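Local coordinates for protein cellulase (Xanthomonas axonopodis pv. citri, PDB 4W7W) that probably hydrolyses the beta-1,4-glucosidic bonds of cellulose and cello-oligosaccharides, as a family 5 glycoside hydrolase built on an (alpha/beta)8 barrel, at residues S53-F58 / N64-P69; K93-A98 / Q103-D108; A208-K213 / T252-E257; T239-G244 / C275-E280. One frame throughout, in Å; residues are numbered along the deposited sequence.

Contact 1 (S53-F58 / N64-P69); sequences SDFSYF and NTIRLP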
loop_
_atom_site.group_PDB
_atom_site.type_symbol
_atom_site.label_atom_id
_atom_site.label_comp_id
_atom_site.label_asym_id
_atom_site.label_seq_id
_atom_site.Cartn_x
_atom_site.Cartn_y
_atom_site.Cartn_z
ATOM N N SER A 53 1.231 8.305 -19.088
ATOM C CA SER A 53 0.742 7.170 -19.849
ATOM C C SER A 53 0.578 5.906 -19.013
ATOM O O SER A 53 -0.162 5.014 -19.404
ATOM C CB SER A 53 1.669 6.895 -21.025
ATOM O OG SER A 53 3.015 6.664 -20.628
ATOM N N ASP A 54 1.291 5.807 -17.896
ATOM C CA ASP A 54 1.109 4.650 -17.018
ATOM C C ASP A 54 -0.338 4.668 -16.497
ATOM O O ASP A 54 -1.017 3.648 -16.447
ATOM C CB ASP A 54 2.099 4.676 -15.835
ATOM C CG ASP A 54 3.576 4.593 -16.241
ATOM O OD1 ASP A 54 3.886 4.076 -17.341
ATOM O OD2 ASP A 54 4.417 5.058 -15.426
ATOM N N PHE A 55 -0.787 5.838 -16.046
ATOM C CA PHE A 55 -2.141 5.966 -15.518
ATOM C C PHE A 55 -3.172 5.579 -16.572
ATOM O O PHE A 55 -4.096 4.818 -16.298
ATOM C CB PHE A 55 -2.407 7.384 -15.005
ATOM C CG PHE A 55 -1.589 7.749 -13.804
ATOM C CD1 PHE A 55 -0.299 8.248 -13.956
ATOM C CD2 PHE A 55 -2.078 7.570 -12.524
ATOM C CE1 PHE A 55 0.460 8.583 -12.844
ATOM C CE2 PHE A 55 -1.316 7.904 -11.421
ATOM C CZ PHE A 55 -0.042 8.394 -11.582
ATOM N N SER A 56 -3.014 6.102 -17.786
ATOM C CA SER A 56 -3.996 5.802 -18.826
ATOM C C SER A 56 -3.959 4.326 -19.246
ATOM O O SER A 56 -5.001 3.743 -19.511
ATOM C CB SER A 56 -3.852 6.738 -20.024
ATOM O OG SER A 56 -2.555 6.726 -20.545
ATOM N N TYR A 57 -2.779 3.726 -19.293
ATOM C CA TYR A 57 -2.678 2.304 -19.619
ATOM C C TYR A 57 -3.471 1.479 -18.611
ATOM O O TYR A 57 -4.300 0.639 -18.990
ATOM C CB TYR A 57 -1.224 1.830 -19.633
ATOM C CG TYR A 57 -1.144 0.325 -19.773
ATOM C CD1 TYR A 57 -1.312 -0.289 -21.001
ATOM C CD2 TYR A 57 -0.964 -0.480 -18.657
ATOM C CE1 TYR A 57 -1.276 -1.667 -21.115
ATOM C CE2 TYR A 57 -0.930 -1.853 -18.762
ATOM C CZ TYR A 57 -1.085 -2.450 -19.986
ATOM O OH TYR A 57 -1.031 -3.832 -20.046
ATOM N N PHE A 58 -3.248 1.708 -17.327
ATOM C CA PHE A 58 -3.948 0.894 -16.333
ATOM C C PHE A 58 -5.438 1.194 -16.294
ATOM O O PHE A 58 -6.237 0.293 -16.116
ATOM C CB PHE A 58 -3.242 0.972 -14.967
ATOM C CG PHE A 58 -1.923 0.264 -14.992
ATOM C CD1 PHE A 58 -1.904 -1.127 -15.114
ATOM C CD2 PHE A 58 -0.710 0.940 -15.040
ATOM C CE1 PHE A 58 -0.717 -1.810 -15.250
ATOM C CE2 PHE A 58 0.482 0.262 -15.185
ATOM C CZ PHE A 58 0.480 -1.121 -15.309
ATOM N N ASN A 64 -9.039 1.273 -11.464
ATOM C CA ASN A 64 -9.431 2.582 -10.977
ATOM C C ASN A 64 -8.612 3.072 -9.815
ATOM O O ASN A 64 -8.943 4.102 -9.252
ATOM C CB ASN A 64 -10.919 2.605 -10.610
ATOM C CG ASN A 64 -11.216 1.868 -9.328
ATOM O OD1 ASN A 64 -10.374 1.118 -8.832
ATOM N ND2 ASN A 64 -12.390 2.100 -8.773
ATOM N N THR A 65 -7.531 2.370 -9.452
ATOM C CA THR A 65 -6.762 2.734 -8.266
ATOM C C THR A 65 -5.281 2.567 -8.537
ATOM O O THR A 65 -4.848 1.543 -9.062
ATOM C CB THR A 65 -7.168 1.869 -7.060
ATOM O OG1 THR A 65 -8.568 2.032 -6.821
ATOM C CG2 THR A 65 -6.444 2.278 -5.796
ATOM N N ILE A 66 -4.517 3.579 -8.150
ATOM C CA ILE A 66 -3.065 3.537 -8.221
ATOM C C ILE A 66 -2.507 3.743 -6.819
ATOM O O ILE A 66 -2.860 4.725 -6.150
ATOM C CB ILE A 66 -2.536 4.641 -9.141
ATOM C CG1 ILE A 66 -3.020 4.439 -10.584
ATOM C CG2 ILE A 66 -1.018 4.733 -9.057
ATOM C CD1 ILE A 66 -2.585 3.168 -11.257
ATOM N N ARG A 67 -1.666 2.813 -6.373
ATOM C CA ARG A 67 -0.889 3.021 -5.151
ATOM C C ARG A 67 0.464 3.603 -5.549
ATOM O O ARG A 67 1.124 3.060 -6.437
ATOM C CB ARG A 67 -0.758 1.714 -4.354
ATOM C CG ARG A 67 -0.010 1.862 -3.031
ATOM C CD ARG A 67 -0.232 0.645 -2.164
ATOM N NE ARG A 67 0.416 0.664 -0.859
ATOM C CZ ARG A 67 1.550 0.045 -0.548
ATOM N NH1 ARG A 67 2.313 -0.529 -1.464
ATOM N NH2 ARG A 67 1.918 -0.019 0.714
ATOM N N LEU A 68 0.822 4.716 -4.920
ATOM C CA LEU A 68 2.001 5.489 -5.266
ATOM C C LEU A 68 2.974 5.532 -4.090
ATOM O O LEU A 68 2.847 6.366 -3.191
ATOM C CB LEU A 68 1.603 6.905 -5.652
ATOM C CG LEU A 68 2.742 7.790 -6.137
ATOM C CD1 LEU A 68 3.197 7.359 -7.526
ATOM C CD2 LEU A 68 2.337 9.253 -6.134
ATOM N N PRO A 69 3.951 4.617 -4.087
ATOM C CA PRO A 69 5.024 4.698 -3.087
ATOM C C PRO A 69 5.841 5.975 -3.250
ATOM O O PRO A 69 6.177 6.360 -4.363
ATOM C CB PRO A 69 5.903 3.489 -3.438
ATOM C CG PRO A 69 4.969 2.523 -4.105
ATOM C CD PRO A 69 4.054 3.400 -4.913
#

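Contact 2 (K93-A98 / Q103-D108); sequences KSLEAA and QYLILD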
loop_
_atom_site.group_PDB
_atom_site.type_symbol
_atom_site.label_atom_id
_atom_site.label_comp_id
_atom_site.label_asym_id
_atom_site.label_seq_id
_atom_site.Cartn_x
_atom_site.Cartn_y
_atom_site.Cartn_z
ATOM N N LYS A 93 1.281 16.251 -9.407
ATOM C CA LYS A 93 1.252 15.959 -10.829
ATOM C C LYS A 93 0.713 14.545 -11.089
ATOM O O LYS A 93 -0.111 14.336 -11.992
ATOM C CB LYS A 93 2.658 16.153 -11.406
ATOM C CG LYS A 93 2.808 15.869 -12.875
ATOM C CD LYS A 93 4.205 16.249 -13.366
ATOM C CE LYS A 93 4.461 15.807 -14.790
ATOM N NZ LYS A 93 5.913 15.859 -15.094
ATOM N N SER A 94 1.139 13.572 -10.290
ATOM C CA SER A 94 0.551 12.237 -10.373
ATOM C C SER A 94 -0.948 12.257 -10.078
ATOM O O SER A 94 -1.719 11.549 -10.723
ATOM C CB SER A 94 1.257 11.258 -9.428
ATOM O OG SER A 94 2.599 11.033 -9.821
ATOM N N LEU A 95 -1.356 13.053 -9.091
ATOM C CA LEU A 95 -2.769 13.164 -8.776
ATOM C C LEU A 95 -3.568 13.726 -9.951
ATOM O O LEU A 95 -4.675 13.254 -10.209
ATOM C CB LEU A 95 -2.950 14.017 -7.538
ATOM C CG LEU A 95 -4.396 14.269 -7.109
ATOM C CD1 LEU A 95 -5.176 12.983 -6.875
ATOM C CD2 LEU A 95 -4.382 15.135 -5.870
ATOM N N GLU A 96 -3.028 14.713 -10.660
ATOM C CA GLU A 96 -3.721 15.212 -11.844
ATOM C C GLU A 96 -3.960 14.093 -12.845
ATOM O O GLU A 96 -5.038 14.005 -13.437
ATOM C CB GLU A 96 -2.948 16.357 -12.522
ATOM C CG GLU A 96 -2.948 17.668 -11.755
ATOM C CD GLU A 96 -2.467 18.868 -12.561
ATOM O OE1 GLU A 96 -2.513 18.848 -13.827
ATOM O OE2 GLU A 96 -2.090 19.852 -11.886
ATOM N N ALA A 97 -2.949 13.252 -13.050
ATOM C CA ALA A 97 -3.084 12.160 -14.005
ATOM C C ALA A 97 -4.121 11.150 -13.535
ATOM O O ALA A 97 -4.951 10.672 -14.330
ATOM C CB ALA A 97 -1.752 11.478 -14.221
ATOM N N ALA A 98 -4.072 10.792 -12.254
ATOM C CA ALA A 98 -5.071 9.870 -11.706
ATOM C C ALA A 98 -6.475 10.424 -11.891
ATOM O O ALA A 98 -7.358 9.747 -12.393
ATOM C CB ALA A 98 -4.791 9.583 -10.236
ATOM N N GLN A 103 -9.219 7.740 -11.627
ATOM C CA GLN A 103 -8.593 6.846 -10.652
ATOM C C GLN A 103 -8.442 7.506 -9.292
ATOM O O GLN A 103 -8.281 8.722 -9.170
ATOM C CB GLN A 103 -7.196 6.433 -11.142
ATOM C CG GLN A 103 -7.242 5.541 -12.355
ATOM C CD GLN A 103 -5.931 5.449 -13.108
ATOM O OE1 GLN A 103 -5.198 6.422 -13.223
ATOM N NE2 GLN A 103 -5.659 4.285 -13.677
ATOM N N TYR A 104 -8.443 6.653 -8.281
ATOM C CA TYR A 104 -8.031 7.009 -6.935
ATOM C C TYR A 104 -6.522 6.869 -6.810
ATOM O O TYR A 104 -5.917 6.031 -7.483
ATOM C CB TYR A 104 -8.698 6.075 -5.925
ATOM C CG TYR A 104 -10.200 6.196 -5.903
ATOM C CD1 TYR A 104 -10.833 7.143 -5.094
ATOM C CD2 TYR A 104 -10.994 5.387 -6.704
ATOM C CE1 TYR A 104 -12.211 7.269 -5.074
ATOM C CE2 TYR A 104 -12.375 5.499 -6.684
ATOM C CZ TYR A 104 -12.978 6.440 -5.865
ATOM O OH TYR A 104 -14.347 6.573 -5.820
ATOM N N LEU A 105 -5.922 7.686 -5.944
ATOM C CA LEU A 105 -4.492 7.672 -5.714
ATOM C C LEU A 105 -4.241 7.427 -4.246
ATOM O O LEU A 105 -4.617 8.237 -3.399
ATOM C CB LEU A 105 -3.887 8.999 -6.152
ATOM C CG LEU A 105 -2.356 9.043 -6.116
ATOM C CD1 LEU A 105 -1.744 8.149 -7.186
ATOM C CD2 LEU A 105 -1.848 10.474 -6.265
ATOM N N ILE A 106 -3.614 6.291 -3.944
ATOM C CA ILE A 106 -3.158 6.000 -2.585
ATOM C C ILE A 106 -1.762 6.577 -2.406
ATOM O O ILE A 106 -0.820 6.173 -3.093
ATOM C CB ILE A 106 -3.136 4.499 -2.267
ATOM C CG1 ILE A 106 -4.519 3.868 -2.431
ATOM C CG2 ILE A 106 -2.580 4.268 -0.872
ATOM C CD1 ILE A 106 -4.480 2.360 -2.531
ATOM N N LEU A 107 -1.640 7.511 -1.468
ATOM C CA LEU A 107 -0.340 8.050 -1.088
ATOM C C LEU A 107 0.283 7.067 -0.115
ATOM O O LEU A 107 -0.162 6.973 1.039
ATOM C CB LEU A 107 -0.518 9.417 -0.435
ATOM C CG LEU A 107 -1.174 10.467 -1.322
ATOM C CD1 LEU A 107 -1.232 11.802 -0.587
ATOM C CD2 LEU A 107 -0.472 10.604 -2.668
ATOM N N ASP A 108 1.267 6.301 -0.587
ATOM C CA ASP A 108 1.923 5.269 0.229
ATOM C C ASP A 108 3.247 5.794 0.743
ATOM O O ASP A 108 4.212 5.899 -0.000
ATOM C CB ASP A 108 2.139 4.004 -0.617
ATOM C CG ASP A 108 3.228 3.093 -0.105
ATOM O OD1 ASP A 108 3.530 3.085 1.105
ATOM O OD2 ASP A 108 3.787 2.392 -0.997
#

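Contact 3 (A208-K213 / T252-E257); sequences ALEILK and TSWLRE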
loop_
_atom_site.group_PDB
_atom_site.type_symbol
_atom_site.label_atom_id
_atom_site.label_comp_id
_atom_site.label_asym_id
_atom_site.label_seq_id
_atom_site.Cartn_x
_atom_site.Cartn_y
_atom_site.Cartn_z
ATOM N N ALA A 208 -4.157 -5.858 18.911
ATOM C CA ALA A 208 -3.686 -4.501 19.148
ATOM C C ALA A 208 -4.547 -3.472 18.434
ATOM O O ALA A 208 -4.790 -2.383 18.952
ATOM C CB ALA A 208 -2.254 -4.365 18.691
ATOM N N LEU A 209 -5.001 -3.785 17.225
ATOM C CA LEU A 209 -5.665 -2.792 16.389
ATOM C C LEU A 209 -7.148 -2.686 16.672
ATOM O O LEU A 209 -7.790 -1.758 16.184
ATOM C CB LEU A 209 -5.410 -3.082 14.914
ATOM C CG LEU A 209 -3.951 -2.862 14.542
ATOM C CD1 LEU A 209 -3.668 -3.463 13.179
ATOM C CD2 LEU A 209 -3.542 -1.392 14.554
ATOM N N GLU A 210 -7.694 -3.579 17.486
ATOM C CA GLU A 210 -9.056 -3.399 17.978
ATOM C C GLU A 210 -9.247 -2.101 18.781
ATOM O O GLU A 210 -10.358 -1.612 18.932
ATOM C CB GLU A 210 -9.461 -4.627 18.788
ATOM C CG GLU A 210 -9.785 -5.736 17.821
ATOM C CD GLU A 210 -9.763 -7.143 18.392
ATOM O OE1 GLU A 210 -9.857 -7.326 19.623
ATOM O OE2 GLU A 210 -9.671 -8.096 17.572
ATOM N N ILE A 211 -8.154 -1.556 19.292
ATOM C CA ILE A 211 -8.221 -0.354 20.111
ATOM C C ILE A 211 -8.477 0.891 19.267
ATOM O O ILE A 211 -8.883 1.916 19.805
ATOM C CB ILE A 211 -6.920 -0.130 20.939
ATOM C CG1 ILE A 211 -5.799 0.456 20.085
ATOM C CG2 ILE A 211 -6.475 -1.385 21.662
ATOM C CD1 ILE A 211 -4.517 0.586 20.839
ATOM N N LEU A 212 -8.217 0.836 17.959
ATOM C CA LEU A 212 -8.220 2.065 17.186
ATOM C C LEU A 212 -9.592 2.682 17.048
ATOM O O LEU A 212 -10.581 1.983 16.878
ATOM C CB LEU A 212 -7.686 1.852 15.783
ATOM C CG LEU A 212 -6.215 1.519 15.649
ATOM C CD1 LEU A 212 -5.884 1.449 14.168
ATOM C CD2 LEU A 212 -5.317 2.538 16.308
ATOM N N LYS A 213 -9.600 4.009 17.077
ATOM C CA LYS A 213 -10.796 4.793 16.843
ATOM C C LYS A 213 -10.514 5.836 15.781
ATOM O O LYS A 213 -9.529 6.570 15.851
ATOM C CB LYS A 213 -11.254 5.486 18.132
ATOM C CG LYS A 213 -11.669 4.531 19.247
ATOM C CD LYS A 213 -12.052 5.306 20.503
ATOM C CE LYS A 213 -10.844 5.493 21.413
ATOM N NZ LYS A 213 -11.110 6.448 22.528
ATOM N N THR A 252 -9.663 -11.877 6.893
ATOM C CA THR A 252 -11.018 -11.607 6.425
ATOM C C THR A 252 -12.024 -11.792 7.558
ATOM O O THR A 252 -12.923 -10.968 7.761
ATOM C CB THR A 252 -11.344 -12.526 5.237
ATOM O OG1 THR A 252 -10.434 -12.249 4.170
ATOM C CG2 THR A 252 -12.755 -12.349 4.737
ATOM N N SER A 253 -11.859 -12.868 8.330
ATOM C CA SER A 253 -12.765 -13.097 9.445
ATOM C C SER A 253 -12.649 -11.983 10.490
ATOM O O SER A 253 -13.646 -11.527 11.030
ATOM C CB SER A 253 -12.510 -14.452 10.105
ATOM O OG SER A 253 -13.563 -14.789 10.988
ATOM N N TRP A 254 -11.416 -11.565 10.783
ATOM C CA TRP A 254 -11.196 -10.486 11.745
ATOM C C TRP A 254 -11.914 -9.211 11.306
ATOM O O TRP A 254 -12.536 -8.529 12.117
ATOM C CB TRP A 254 -9.705 -10.249 11.916
ATOM C CG TRP A 254 -9.388 -9.171 12.887
ATOM C CD1 TRP A 254 -9.303 -9.297 14.243
ATOM C CD2 TRP A 254 -9.130 -7.791 12.594
ATOM N NE1 TRP A 254 -9.005 -8.082 14.807
ATOM C CE2 TRP A 254 -8.879 -7.147 13.816
ATOM C CE3 TRP A 254 -9.079 -7.035 11.420
ATOM C CZ2 TRP A 254 -8.585 -5.786 13.897
ATOM C CZ3 TRP A 254 -8.777 -5.688 11.510
ATOM C CH2 TRP A 254 -8.530 -5.084 12.734
ATOM N N LEU A 255 -11.829 -8.885 10.016
ATOM C CA LEU A 255 -12.553 -7.725 9.514
ATOM C C LEU A 255 -14.046 -7.866 9.793
ATOM O O LEU A 255 -14.689 -6.944 10.303
ATOM C CB LEU A 255 -12.350 -7.569 8.004
ATOM C CG LEU A 255 -10.935 -7.282 7.527
ATOM C CD1 LEU A 255 -10.895 -7.413 6.005
ATOM C CD2 LEU A 255 -10.469 -5.914 7.982
ATOM N N ARG A 256 -14.594 -9.029 9.462
ATOM C CA ARG A 256 -16.014 -9.250 9.625
ATOM C C ARG A 256 -16.424 -9.186 11.104
ATOM O O ARG A 256 -17.441 -8.567 11.440
ATOM C CB ARG A 256 -16.402 -10.568 8.974
ATOM C CG ARG A 256 -17.860 -10.667 8.607
ATOM C CD ARG A 256 -18.106 -11.907 7.771
ATOM N NE ARG A 256 -17.757 -11.701 6.369
ATOM C CZ ARG A 256 -17.082 -12.544 5.611
ATOM N NH1 ARG A 256 -16.666 -13.720 6.072
ATOM N NH2 ARG A 256 -16.852 -12.214 4.353
ATOM N N GLU A 257 -15.619 -9.805 11.968
ATOM C CA GLU A 257 -15.873 -9.822 13.417
ATOM C C GLU A 257 -15.940 -8.423 14.003
ATOM O O GLU A 257 -16.715 -8.162 14.912
ATOM C CB GLU A 257 -14.765 -10.590 14.146
ATOM C CG GLU A 257 -14.721 -12.069 13.834
ATOM C CD GLU A 257 -13.349 -12.682 14.048
ATOM O OE1 GLU A 257 -12.567 -12.126 14.854
ATOM O OE2 GLU A 257 -13.040 -13.713 13.375
HETATM O O HOH W 1 -11.937 -10.238 16.673
#

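Contact 4 (T239-G244 / C275-E280); sequences TSDSVG and CDKALE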
loop_
_atom_site.group_PDB
_atom_site.type_symbol
_atom_site.label_atom_id
_atom_site.label_comp_id
_atom_site.label_asym_id
_atom_site.label_seq_id
_atom_site.Cartn_x
_atom_site.Cartn_y
_atom_site.Cartn_z
ATOM N N THR A 239 3.524 -21.442 -3.109
ATOM C CA THR A 239 3.762 -22.739 -2.483
ATOM C C THR A 239 2.663 -23.751 -2.756
ATOM O O THR A 239 2.914 -24.938 -2.653
ATOM C CB THR A 239 3.982 -22.604 -0.975
ATOM O OG1 THR A 239 2.858 -21.960 -0.379
ATOM C CG2 THR A 239 5.264 -21.833 -0.708
ATOM N N SER A 240 1.469 -23.295 -3.111
ATOM C CA SER A 240 0.427 -24.166 -3.636
ATOM C C SER A 240 -0.494 -23.357 -4.520
ATOM O O SER A 240 -0.397 -22.132 -4.563
ATOM C CB SER A 240 -0.398 -24.811 -2.530
ATOM O OG SER A 240 -1.390 -23.902 -2.071
ATOM N N ASP A 241 -1.413 -24.053 -5.183
ATOM C CA ASP A 241 -2.387 -23.384 -6.039
ATOM C C ASP A 241 -3.561 -22.775 -5.274
ATOM O O ASP A 241 -4.445 -22.208 -5.883
ATOM C CB ASP A 241 -2.851 -24.289 -7.192
ATOM C CG ASP A 241 -3.565 -25.533 -6.747
ATOM O OD1 ASP A 241 -4.027 -25.582 -5.594
ATOM O OD2 ASP A 241 -3.682 -26.471 -7.584
ATOM N N SER A 242 -3.548 -22.864 -3.942
ATOM C CA SER A 242 -4.625 -22.338 -3.105
ATOM C C SER A 242 -4.150 -21.505 -1.924
ATOM O O SER A 242 -4.973 -21.049 -1.125
ATOM C CB SER A 242 -5.481 -23.486 -2.593
ATOM O OG SER A 242 -4.710 -24.372 -1.805
ATOM N N VAL A 243 -2.846 -21.293 -1.817
ATOM C CA VAL A 243 -2.295 -20.690 -0.603
ATOM C C VAL A 243 -2.711 -19.237 -0.402
ATOM O O VAL A 243 -2.838 -18.778 0.725
ATOM C CB VAL A 243 -0.764 -20.839 -0.530
ATOM C CG1 VAL A 243 -0.041 -20.074 -1.627
ATOM C CG2 VAL A 243 -0.235 -20.469 0.840
ATOM N N GLY A 244 -2.904 -18.500 -1.490
ATOM C CA GLY A 244 -3.304 -17.103 -1.360
ATOM C C GLY A 244 -4.615 -16.922 -0.630
ATOM O O GLY A 244 -4.686 -16.195 0.362
ATOM N N CYS A 275 1.073 -20.582 -9.788
ATOM C CA CYS A 275 0.821 -19.199 -9.376
ATOM C C CYS A 275 -0.442 -18.603 -10.015
ATOM O O CYS A 275 -1.174 -17.878 -9.333
ATOM C CB CYS A 275 1.997 -18.304 -9.702
ATOM S SG CYS A 275 3.345 -18.437 -8.523
ATOM N N ASP A 276 -0.679 -18.870 -11.303
ATOM C CA ASP A 276 -1.873 -18.325 -11.940
ATOM C C ASP A 276 -3.132 -18.867 -11.268
ATOM O O ASP A 276 -4.105 -18.141 -11.079
ATOM C CB ASP A 276 -1.922 -18.625 -13.437
ATOM C CG ASP A 276 -1.130 -17.638 -14.304
ATOM O OD1 ASP A 276 -0.628 -16.620 -13.786
ATOM O OD2 ASP A 276 -1.069 -17.908 -15.529
ATOM N N LYS A 277 -3.139 -20.154 -10.925
ATOM C CA LYS A 277 -4.283 -20.724 -10.197
ATOM C C LYS A 277 -4.454 -20.061 -8.837
ATOM O O LYS A 277 -5.566 -19.726 -8.429
ATOM C CB LYS A 277 -4.133 -22.233 -9.997
ATOM C CG LYS A 277 -4.403 -23.049 -11.229
ATOM C CD LYS A 277 -4.310 -24.525 -10.892
ATOM C CE LYS A 277 -5.566 -24.998 -10.170
ATOM N NZ LYS A 277 -5.647 -26.481 -10.097
ATOM N N ALA A 278 -3.343 -19.852 -8.145
ATOM C CA ALA A 278 -3.408 -19.196 -6.840
ATOM C C ALA A 278 -3.917 -17.776 -6.958
ATOM O O ALA A 278 -4.660 -17.300 -6.100
ATOM C CB ALA A 278 -2.055 -19.227 -6.174
ATOM N N LEU A 279 -3.505 -17.093 -8.017
ATOM C CA LEU A 279 -3.935 -15.727 -8.260
ATOM C C LEU A 279 -5.435 -15.675 -8.511
ATOM O O LEU A 279 -6.158 -14.890 -7.881
ATOM C CB LEU A 279 -3.151 -15.125 -9.431
ATOM C CG LEU A 279 -3.564 -13.714 -9.820
ATOM C CD1 LEU A 279 -3.404 -12.752 -8.651
ATOM C CD2 LEU A 279 -2.779 -13.231 -11.017
ATOM N N GLU A 280 -5.909 -16.530 -9.417
ATOM C CA GLU A 280 -7.337 -16.611 -9.680
ATOM C C GLU A 280 -8.091 -16.875 -8.373
ATOM O O GLU A 280 -9.136 -16.270 -8.090
ATOM C CB GLU A 280 -7.630 -17.731 -10.688
ATOM C CG GLU A 280 -7.112 -17.481 -12.098
ATOM C CD GLU A 280 -8.108 -16.829 -13.047
ATOM O OE1 GLU A 280 -9.146 -16.283 -12.605
ATOM O OE2 GLU A 280 -7.802 -16.798 -14.250
#

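Contact 1 (S53-F58 / N64-P69)
Phe-55 and Ile-66 meet because both carry their first branch anti to their own carbonyl carbon: CG of Phe-55 at chi1 -67°, and CG1 of Ile-66 at chi1 -63°. In the phenylalanine this swings the ring off the flank of helix 52-60 toward strand 65-70. In the isoleucine it aims the longer arm at the helix, while a second turn (chi2 -61°) carries the terminal CD1 round toward Phe-58. The two side chains meet at a slant, with CD2 of Phe-55 lying 3.8 Å from CG1 of Ile-66. The neighbouring ring carbon, CE2 of Phe-55, rests 4.0 Å from the branch methyl CG2 of Ile-66 and equally far from CG1, so CE2 sits over the fork between the two branches.

One helical turn on, CB of Phe-58 comes within 4.4 Å of CD1 of Ile-66, a looser touch. The ring of Phe-58 turns elsewhere: CD2 of Tyr-57 sits over its centre on one face, and Val-27 and Leu-29 of strand 24-29 pack against it. This is the interior of the beta-alpha-beta unit formed by strand 24-29, helix 52-60 and strand 65-70, the repeating element of the TIM barrel. Arg-67, next along the strand, faces into the barrel instead, where it forms salt bridges with Glu-222 and Glu-266.

Carbon meets carbon throughout, with every touching residue buried. Helix and strand are therefore held here by exclusion of water and by the fit of a branched side chain to an aromatic ring, rather than by directional polar bonds.

Contact 2 (K93-A98 / Q103-D108)
Apolar packing between helix 85-100 and strand 104-109 centres on Leu-105, which meets Leu-95 and Ala-98. Leu-105 has CG trans to N (chi1 -173°), which extends it toward the helix and lays CD2 against the helix backbone, 3.8 Å from CA of Leu-95. The side-chain touch follows closely, CD2 of Leu-105 to CB of Leu-95 at 3.9 Å. Ala-98 adds its methyl nearer the connection, CB lying 4.2 Å from CB of Leu-105.

A single backbone hydrogen bond works beside this packing: N of Gln-103 gives to O of Ala-98 at 2.8 Å, nearly straight at 164°. It ties the residue just before the strand to the last turn of the helix across a short connection, the step by which a TIM barrel passes from helix to next strand; the axes of 93-98 and 104-108 run roughly antiparallel, at 151°.

The amide of Gln-103 is a third case. Its NE2 is held by backbone oxygens of Phe-55 and Met-63, but OE1 is buried with no partner in the model, its closest approach here being 3.8 Å to CA of Ala-98. The two bonds to NE2 thus fix the amide's orientation, and a buried acceptor probably bears some cost for it.

Contact 3 (A208-K213 / T252-E257)
Trp-254 lays its indole alongside the side chain of Glu-210, the two reaching in from opposite sides with carboxylate and ring planes only 17° apart. CZ2 of the indole comes 4.1 Å from CG of Glu-210, and at the ring edge NE1 of Trp-254 donates to OE2 of Glu-210 at 2.8 Å. The bond uses the anti lone pair of OE2, lies 18° out of the ring plane and is somewhat bent, 146° at the hydrogen. An extended glutamate chain beyond CG gives it the reach. NE1 of Trp-254 also makes a weak bond to O of Ala-206.

Next to the polar pair, CB of Leu-209 approaches CZ2 of Trp-254 at 4.3 Å. Trp-196 and Phe-221 meet the same indole edge-to-face, so Trp-254 joins an aromatic cluster between helix 243-258 and the type I turn from Leu-209 to Leu-212.

A water links Glu-210 to Glu-257, donating one hydrogen to OE2 of Glu-210 at 3.2 Å and the other to OE1 of Glu-257 at 2.7 Å. Ser-253 gives to OE2 of Glu-257, which also forms a salt bridge with Arg-197.

The two carboxylates stand 5.7 Å apart, OE2 of Glu-210 to OE1 of Glu-257. Their mutual repulsion is probably eased by the bridging water and by Arg-197, while indole N-H and water together supply OE2 of Glu-210 with two donors.

Contact 4 (T239-G244 / C275-E280)
The carboxylate of Asp-241 is approached over one face by Lys-277, whose NZ lies 3.2 Å from OD2 of Asp-241 and 52° out of the carboxylate plane. This is a salt bridge made from above the plane rather than within it; Lys-277 has a second conformer, so the bridge is described for one of them and its permanence is uncertain. The side chains lie alongside each other and point the same way, CB of Asp-241 resting 3.7 Å from CB of Lys-277. A bend at chi3 (77°) folds the end of the lysine back toward the acid.

Deeper in, the contact is made by backbone oxygens. CA of Ala-278 sits 3.3 Å from O of Asp-241, a CA-H...O contact, and the methyl CB of Ala-278 lies 3.7 Å from O of Ser-240. The small alanine thus lets the loop press close against the helix. That loop is shaped by an ST turn: N of Ser-242 donates to OG of Ser-240 at 3.0 Å, nearly straight.

A disulfide between Cys-275 and Cys-238, the residue just before 239-244, ties the same two parts covalently. Ser-242 occupies the N-cap position of helix 243-258 without a capping bond from its side chain; its OG is taken up by Glu-246. The loop entering that helix packs against an early turn of helix 273-288, whose other flank touches Ile-327 of helix 325-328, at the periphery of the barrel.

Contacts 1 and 2 are neighbours, their centres about 7 Å apart: strands 65-70 and 104-109 run side by side in the barrel, probably hydrogen-bonded from O of Asn-64 to N of Tyr-104 and from O of Ile-66 to N of Ile-106. Contacts 3 and 4 both use helix 243-258, one at each end, with centres about 26 Å apart. Contact 3 lies on the opposite side of the chain's centre from contact 1, about 29 Å between centres. Towards the glycan, the side chain of Ile-66 is about 14 Å from a bound glucopyranose; farther along the same strand Pro-69 touches Glu-33, and OD2 of Asp-108 on the next strand bonds ND1 of His-110, Glu-33 and His-110 both lining the glycan pocket.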